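Local coordinates for protein endoglucanase (Humicola insolens, PDB 1DYS) that hydrolyses internal beta-1,4-glucosidic linkages in cellulose as a family 6 endoglucanase, probably with a central role in recycling plant biomass, at residues 68-73 / 125-130; 78-83 / 131-136. One frame throughout, in Å; residues are numbered along the deposited sequence.

Contact 1: 68-73 / 125-130; sequences NARAAK and KAASDV
Helix 60-74 meets the turn that leads from the end of helix 108-126 into strand 132-136 here, on the outer, helical layer of the family 6 catalytic domain. Ala127 is the first residue to leave helical angles, and a type I beta turn from Ala127 to Val130 is closed by Val130 N donating to Ala127 O at 3.0 Å. The tightly packed part is small and apolar. Ala69 CB sits 3.9 Å from Val130 CG1, the branch anti to the backbone N (chi1 178°), and both side chains also rest on Val81 of strand 79-85.

Toward solvent, the contact becomes polar. Arg70, its chain extended from CG to NE, reaches across to the turn, meets the Asp129 side chain at about a right angle and grips it side-on in a two-bond salt bridge. Arg70 NE donates to Asp129 OD2 at 2.9 Å, and NH2 to Asp129 OD1 at 2.8 Å with an almost straight N-H...O angle of 178°. Both oxygens use their syn lone pairs, and the guanidinium and carboxylate are nearly coplanar. Asp129 CG occupies the crowded position between its backbone N and carbonyl carbon, which turns the carboxylate to Arg70. Ala127 CB comes within 3.4 Å of Arg70 NH2, obliquely to the guanidinium plane.

Lys73 is the loose element. Its chain is bent at chi2, chi3 and chi4, and its first torsion lies far from any staggered position. Its NZ makes only a weak bond to Asp129 O at 3.3 Å, and a water that accepts a weak bond from NZ donates to the same oxygen. Two bonds to one carboxylate fix the rotation of both groups, and the positive charge of Arg70 would probably keep Asp129 ionised, whereas Lys73 adds little directional restraint.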
loop_
_atom_site.group_PDB
_atom_site.type_symbol
_atom_site.label_atom_id
_atom_site.label_comp_id
_atom_site.label_asym_id
_atom_site.label_seq_id
_atom_site.Cartn_x
_atom_site.Cartn_y
_atom_site.Cartn_z
ATOM N N ASN A 68 7.360 9.168 22.965
ATOM C CA ASN A 68 8.770 8.846 23.015
ATOM C C ASN A 68 9.646 10.066 23.260
ATOM O O ASN A 68 10.618 9.974 24.000
ATOM C CB ASN A 68 9.190 8.131 21.719
ATOM C CG ASN A 68 8.534 6.783 21.544
ATOM O OD1 ASN A 68 8.103 6.151 22.511
ATOM N ND2 ASN A 68 8.512 6.277 20.306
ATOM N N ALA A 69 9.337 11.210 22.648
ATOM C CA ALA A 69 10.097 12.427 22.817
ATOM C C ALA A 69 10.002 12.870 24.298
ATOM O O ALA A 69 11.025 13.156 24.892
ATOM C CB ALA A 69 9.681 13.578 21.919
ATOM N N ARG A 70 8.799 12.826 24.859
ATOM C CA ARG A 70 8.620 13.228 26.255
ATOM C C ARG A 70 9.289 12.271 27.230
ATOM O O ARG A 70 9.798 12.721 28.268
ATOM C CB ARG A 70 7.130 13.362 26.575
ATOM C CG ARG A 70 6.467 14.471 25.774
ATOM C CD ARG A 70 4.985 14.650 26.109
ATOM N NE ARG A 70 4.574 15.962 25.575
ATOM C CZ ARG A 70 3.369 16.193 25.083
ATOM N NH1 ARG A 70 2.457 15.236 25.124
ATOM N NH2 ARG A 70 3.120 17.418 24.592
ATOM N N ALA A 71 9.385 10.981 26.919
ATOM C CA ALA A 71 10.078 10.020 27.764
ATOM C C ALA A 71 11.591 10.223 27.706
ATOM O O ALA A 71 12.325 10.046 28.690
ATOM C CB ALA A 71 9.748 8.586 27.349
ATOM N N ALA A 72 12.094 10.608 26.539
ATOM C CA ALA A 72 13.514 10.840 26.335
ATOM C C ALA A 72 13.941 12.053 27.154
ATOM O O ALA A 72 14.918 12.073 27.884
ATOM C CB ALA A 72 13.838 11.036 24.858
ATOM N N LYS A 73 13.097 13.075 27.080
ATOM C CA LYS A 73 13.389 14.340 27.767
ATOM C C LYS A 73 13.283 14.149 29.270
ATOM O O LYS A 73 14.010 14.801 30.025
ATOM C CB LYS A 73 12.510 15.361 27.087
ATOM C CG LYS A 73 11.527 16.099 27.946
ATOM C CD LYS A 73 12.093 17.435 28.393
ATOM C CE LYS A 73 12.370 18.390 27.244
ATOM N NZ LYS A 73 11.435 18.211 26.096
ATOM N N LYS A 125 1.136 21.488 17.296
ATOM C CA LYS A 125 0.993 22.771 18.018
ATOM C C LYS A 125 0.628 22.500 19.463
ATOM O O LYS A 125 0.995 23.307 20.331
ATOM C CB LYS A 125 -0.033 23.676 17.321
ATOM C CG LYS A 125 0.497 24.264 16.014
ATOM C CD LYS A 125 -0.547 25.119 15.289
ATOM C CE LYS A 125 0.117 25.751 14.074
ATOM N NZ LYS A 125 -0.821 26.511 13.234
ATOM N N ALA A 126 -0.031 21.386 19.774
ATOM C CA ALA A 126 -0.332 21.075 21.189
ATOM C C ALA A 126 0.936 20.693 21.921
ATOM O O ALA A 126 1.112 21.012 23.105
ATOM C CB ALA A 126 -1.367 19.964 21.261
ATOM N N ALA A 127 1.881 20.052 21.223
ATOM C CA ALA A 127 3.110 19.612 21.887
ATOM C C ALA A 127 4.192 20.660 21.766
ATOM O O ALA A 127 5.281 20.463 21.203
ATOM C CB ALA A 127 3.553 18.268 21.280
ATOM N N SER A 128 3.953 21.842 22.334
ATOM C CA SER A 128 4.835 22.997 22.303
ATOM C C SER A 128 6.177 22.820 23.016
ATOM O O SER A 128 7.109 23.603 22.790
ATOM C CB SER A 128 4.109 24.210 22.904
ATOM O OG SER A 128 3.652 24.003 24.213
ATOM N N ASP A 129 6.277 21.805 23.842
ATOM C CA ASP A 129 7.401 21.364 24.609
ATOM C C ASP A 129 8.342 20.472 23.788
ATOM O O ASP A 129 9.438 20.127 24.221
ATOM C CB ASP A 129 6.934 20.540 25.816
ATOM C CG ASP A 129 6.112 19.313 25.519
ATOM O OD1 ASP A 129 5.181 19.371 24.676
ATOM O OD2 ASP A 129 6.280 18.224 26.108
ATOM N N VAL A 130 7.860 20.039 22.622
ATOM C CA VAL A 130 8.700 19.169 21.787
ATOM C C VAL A 130 9.210 19.865 20.541
ATOM O O VAL A 130 8.478 20.587 19.865
ATOM C CB VAL A 130 7.825 17.950 21.408
ATOM C CG1 VAL A 130 8.556 16.978 20.489
ATOM C CG2 VAL A 130 7.377 17.224 22.680
HETATM O O HOH W 1 12.159 20.366 23.674
#

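Contact 2: 78-83 / 131-136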
loop_
_atom_site.group_PDB
_atom_site.type_symbol
_atom_site.label_atom_id
_atom_site.label_comp_id
_atom_site.label_asym_id
_atom_site.label_seq_id
_atom_site.Cartn_x
_atom_site.Cartn_y
_atom_site.Cartn_z
ATOM N N ASN A 78 17.723 15.549 25.105
ATOM C CA ASN A 78 17.282 16.722 24.374
ATOM C C ASN A 78 17.030 16.353 22.897
ATOM O O ASN A 78 17.879 16.564 22.021
ATOM C CB ASN A 78 18.371 17.799 24.379
ATOM C CG ASN A 78 17.815 19.038 25.051
ATOM O OD1 ASN A 78 17.933 19.121 26.272
ATOM N ND2 ASN A 78 17.201 19.917 24.272
ATOM N N PRO A 79 15.866 15.793 22.706
ATOM C CA PRO A 79 15.489 15.224 21.424
ATOM C C PRO A 79 14.960 16.229 20.435
ATOM O O PRO A 79 14.504 17.327 20.768
ATOM C CB PRO A 79 14.392 14.174 21.744
ATOM C CG PRO A 79 13.815 14.681 23.036
ATOM C CD PRO A 79 14.858 15.518 23.724
ATOM N N ILE A 80 15.045 15.792 19.176
ATOM C CA ILE A 80 14.297 16.502 18.128
ATOM C C ILE A 80 13.623 15.360 17.363
ATOM O O ILE A 80 14.283 14.373 17.059
ATOM C CB ILE A 80 15.096 17.465 17.286
ATOM C CG1 ILE A 80 14.182 18.113 16.231
ATOM C CG2 ILE A 80 16.318 16.766 16.674
ATOM C CD1 ILE A 80 14.799 19.293 15.504
ATOM N N VAL A 81 12.311 15.472 17.200
ATOM C CA VAL A 81 11.573 14.411 16.499
ATOM C C VAL A 81 11.497 14.627 14.990
ATOM O O VAL A 81 11.088 15.713 14.605
ATOM C CB VAL A 81 10.116 14.448 17.033
ATOM C CG1 VAL A 81 9.221 13.464 16.279
ATOM C CG2 VAL A 81 10.118 14.161 18.526
ATOM N N GLY A 82 11.883 13.647 14.178
ATOM C CA GLY A 82 11.755 13.829 12.720
ATOM C C GLY A 82 10.430 13.167 12.307
ATOM O O GLY A 82 10.206 12.000 12.631
ATOM N N LEU A 83 9.643 13.941 11.536
ATOM C CA LEU A 83 8.374 13.413 11.000
ATOM C C LEU A 83 8.377 13.627 9.480
ATOM O O LEU A 83 8.808 14.693 9.037
ATOM C CB LEU A 83 7.138 14.130 11.556
ATOM C CG LEU A 83 6.941 13.982 13.071
ATOM C CD1 LEU A 83 5.714 14.822 13.474
ATOM C CD2 LEU A 83 6.784 12.535 13.456
ATOM N N GLN A 131 10.490 19.592 20.192
ATOM C CA GLN A 131 10.975 20.185 18.943
ATOM C C GLN A 131 10.739 19.228 17.765
ATOM O O GLN A 131 11.058 18.046 17.958
ATOM C CB GLN A 131 12.497 20.493 19.043
ATOM C CG GLN A 131 12.704 21.588 20.113
ATOM C CD GLN A 131 12.337 22.974 19.633
ATOM O OE1 GLN A 131 12.607 23.373 18.496
ATOM N NE2 GLN A 131 11.664 23.737 20.501
ATOM N N PHE A 132 10.289 19.742 16.628
ATOM C CA PHE A 132 10.028 18.881 15.487
ATOM C C PHE A 132 10.758 19.343 14.237
ATOM O O PHE A 132 10.832 20.535 13.930
ATOM C CB PHE A 132 8.519 18.918 15.128
ATOM C CG PHE A 132 7.587 18.365 16.167
ATOM C CD1 PHE A 132 7.284 17.017 16.289
ATOM C CD2 PHE A 132 7.056 19.225 17.130
ATOM C CE1 PHE A 132 6.448 16.562 17.267
ATOM C CE2 PHE A 132 6.246 18.752 18.143
ATOM C CZ PHE A 132 5.895 17.414 18.212
ATOM N N ALA A 133 11.287 18.364 13.502
ATOM C CA ALA A 133 11.794 18.598 12.167
ATOM C C ALA A 133 10.848 17.845 11.198
ATOM O O ALA A 133 10.730 16.630 11.334
ATOM C CB ALA A 133 13.178 18.051 11.874
ATOM N N VAL A 134 10.159 18.615 10.375
ATOM C CA VAL A 134 9.170 17.967 9.503
ATOM C C VAL A 134 9.641 18.085 8.078
ATOM O O VAL A 134 9.845 19.144 7.507
ATOM C CB VAL A 134 7.773 18.626 9.644
ATOM C CG1 VAL A 134 6.789 17.997 8.662
ATOM C CG2 VAL A 134 7.287 18.532 11.076
ATOM N N ILE A 135 9.777 16.934 7.401
ATOM C CA ILE A 135 10.102 16.850 6.021
ATOM C C ILE A 135 8.772 16.872 5.264
ATOM O O ILE A 135 7.879 16.074 5.531
ATOM C CB ILE A 135 10.934 15.613 5.677
ATOM C CG1 ILE A 135 12.343 15.870 6.229
ATOM C CG2 ILE A 135 10.893 15.344 4.177
ATOM C CD1 ILE A 135 13.324 14.731 5.938
ATOM N N LEU A 136 8.722 17.837 4.349
ATOM C CA LEU A 136 7.484 17.979 3.622
ATOM C C LEU A 136 7.541 17.351 2.236
ATOM O O LEU A 136 8.207 17.750 1.301
ATOM C CB LEU A 136 7.104 19.445 3.405
ATOM C CG LEU A 136 6.991 20.285 4.674
ATOM C CD1 LEU A 136 7.104 21.744 4.276
ATOM C CD2 LEU A 136 5.692 19.956 5.392
HETATM O O HOH W 2 12.000 17.837 22.101
#
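Strands 79-83 and 132-136 are parallel neighbours in the sheet of the family 6 alpha/beta barrel, joined by a beta-alpha-beta crossover through helix 108-126. Their directions differ by 18°, with 4.7 Å between the short axes at closest approach. Four backbone bonds alternate along the pair: Val81 N to Gln131 O (3.0 Å), Ala133 N to Val81 O (2.9 Å), Leu83 N to Ala133 O, and Ile135 N to Leu83 O, the last two nearly along the C=O axis. Before the first of them, a water donates to Pro79 O and accepts from Gln131 N. The polar end of Gln131 turns away from strand 79-83, its OE1 hydrogen-bonded to His176 NE2. On one face Phe132 lies side by side with Val81 and Leu83, its CD1 3.9 Å from both Val81 CB and Leu83 CD1. Ile80 CG1, anti to the backbone N, lies 3.6 Å from Gln131 O and carries CD1 to 4.2 Å from Ala133 CB. An alanine at Ile80 would remove both atoms and would probably loosen packing against Ala133. Helices 60-74 and 108-126 cover the Phe132 face through Ile66 and Leu124, while strand 175-180 follows beyond strand 132-136.

Overall arrangement
The two contacts are successive layers, their centres about 10 Å apart, and their segments alternate along the chain: 68-73, 78-83, 125-130, 131-136. Val81 forms much of the shared surface: its CG2 lies 3.5 Å from Ala69 CB and 3.8 Å from Val130 CG1, so the apolar part of contact 1 packs directly on contact 2. Ala127 O also lies 3.6 Å from Phe132 CE2. The centre of contact 1 lies about 21 Å from the centre of the chain, away from the known sites; that of contact 2, about 11 Å. The Ile135 side chain is about 7 Å from that of Trp52, a probable substrate-binding residue, and about 9 Å from that of Asp139, a probable proton donor.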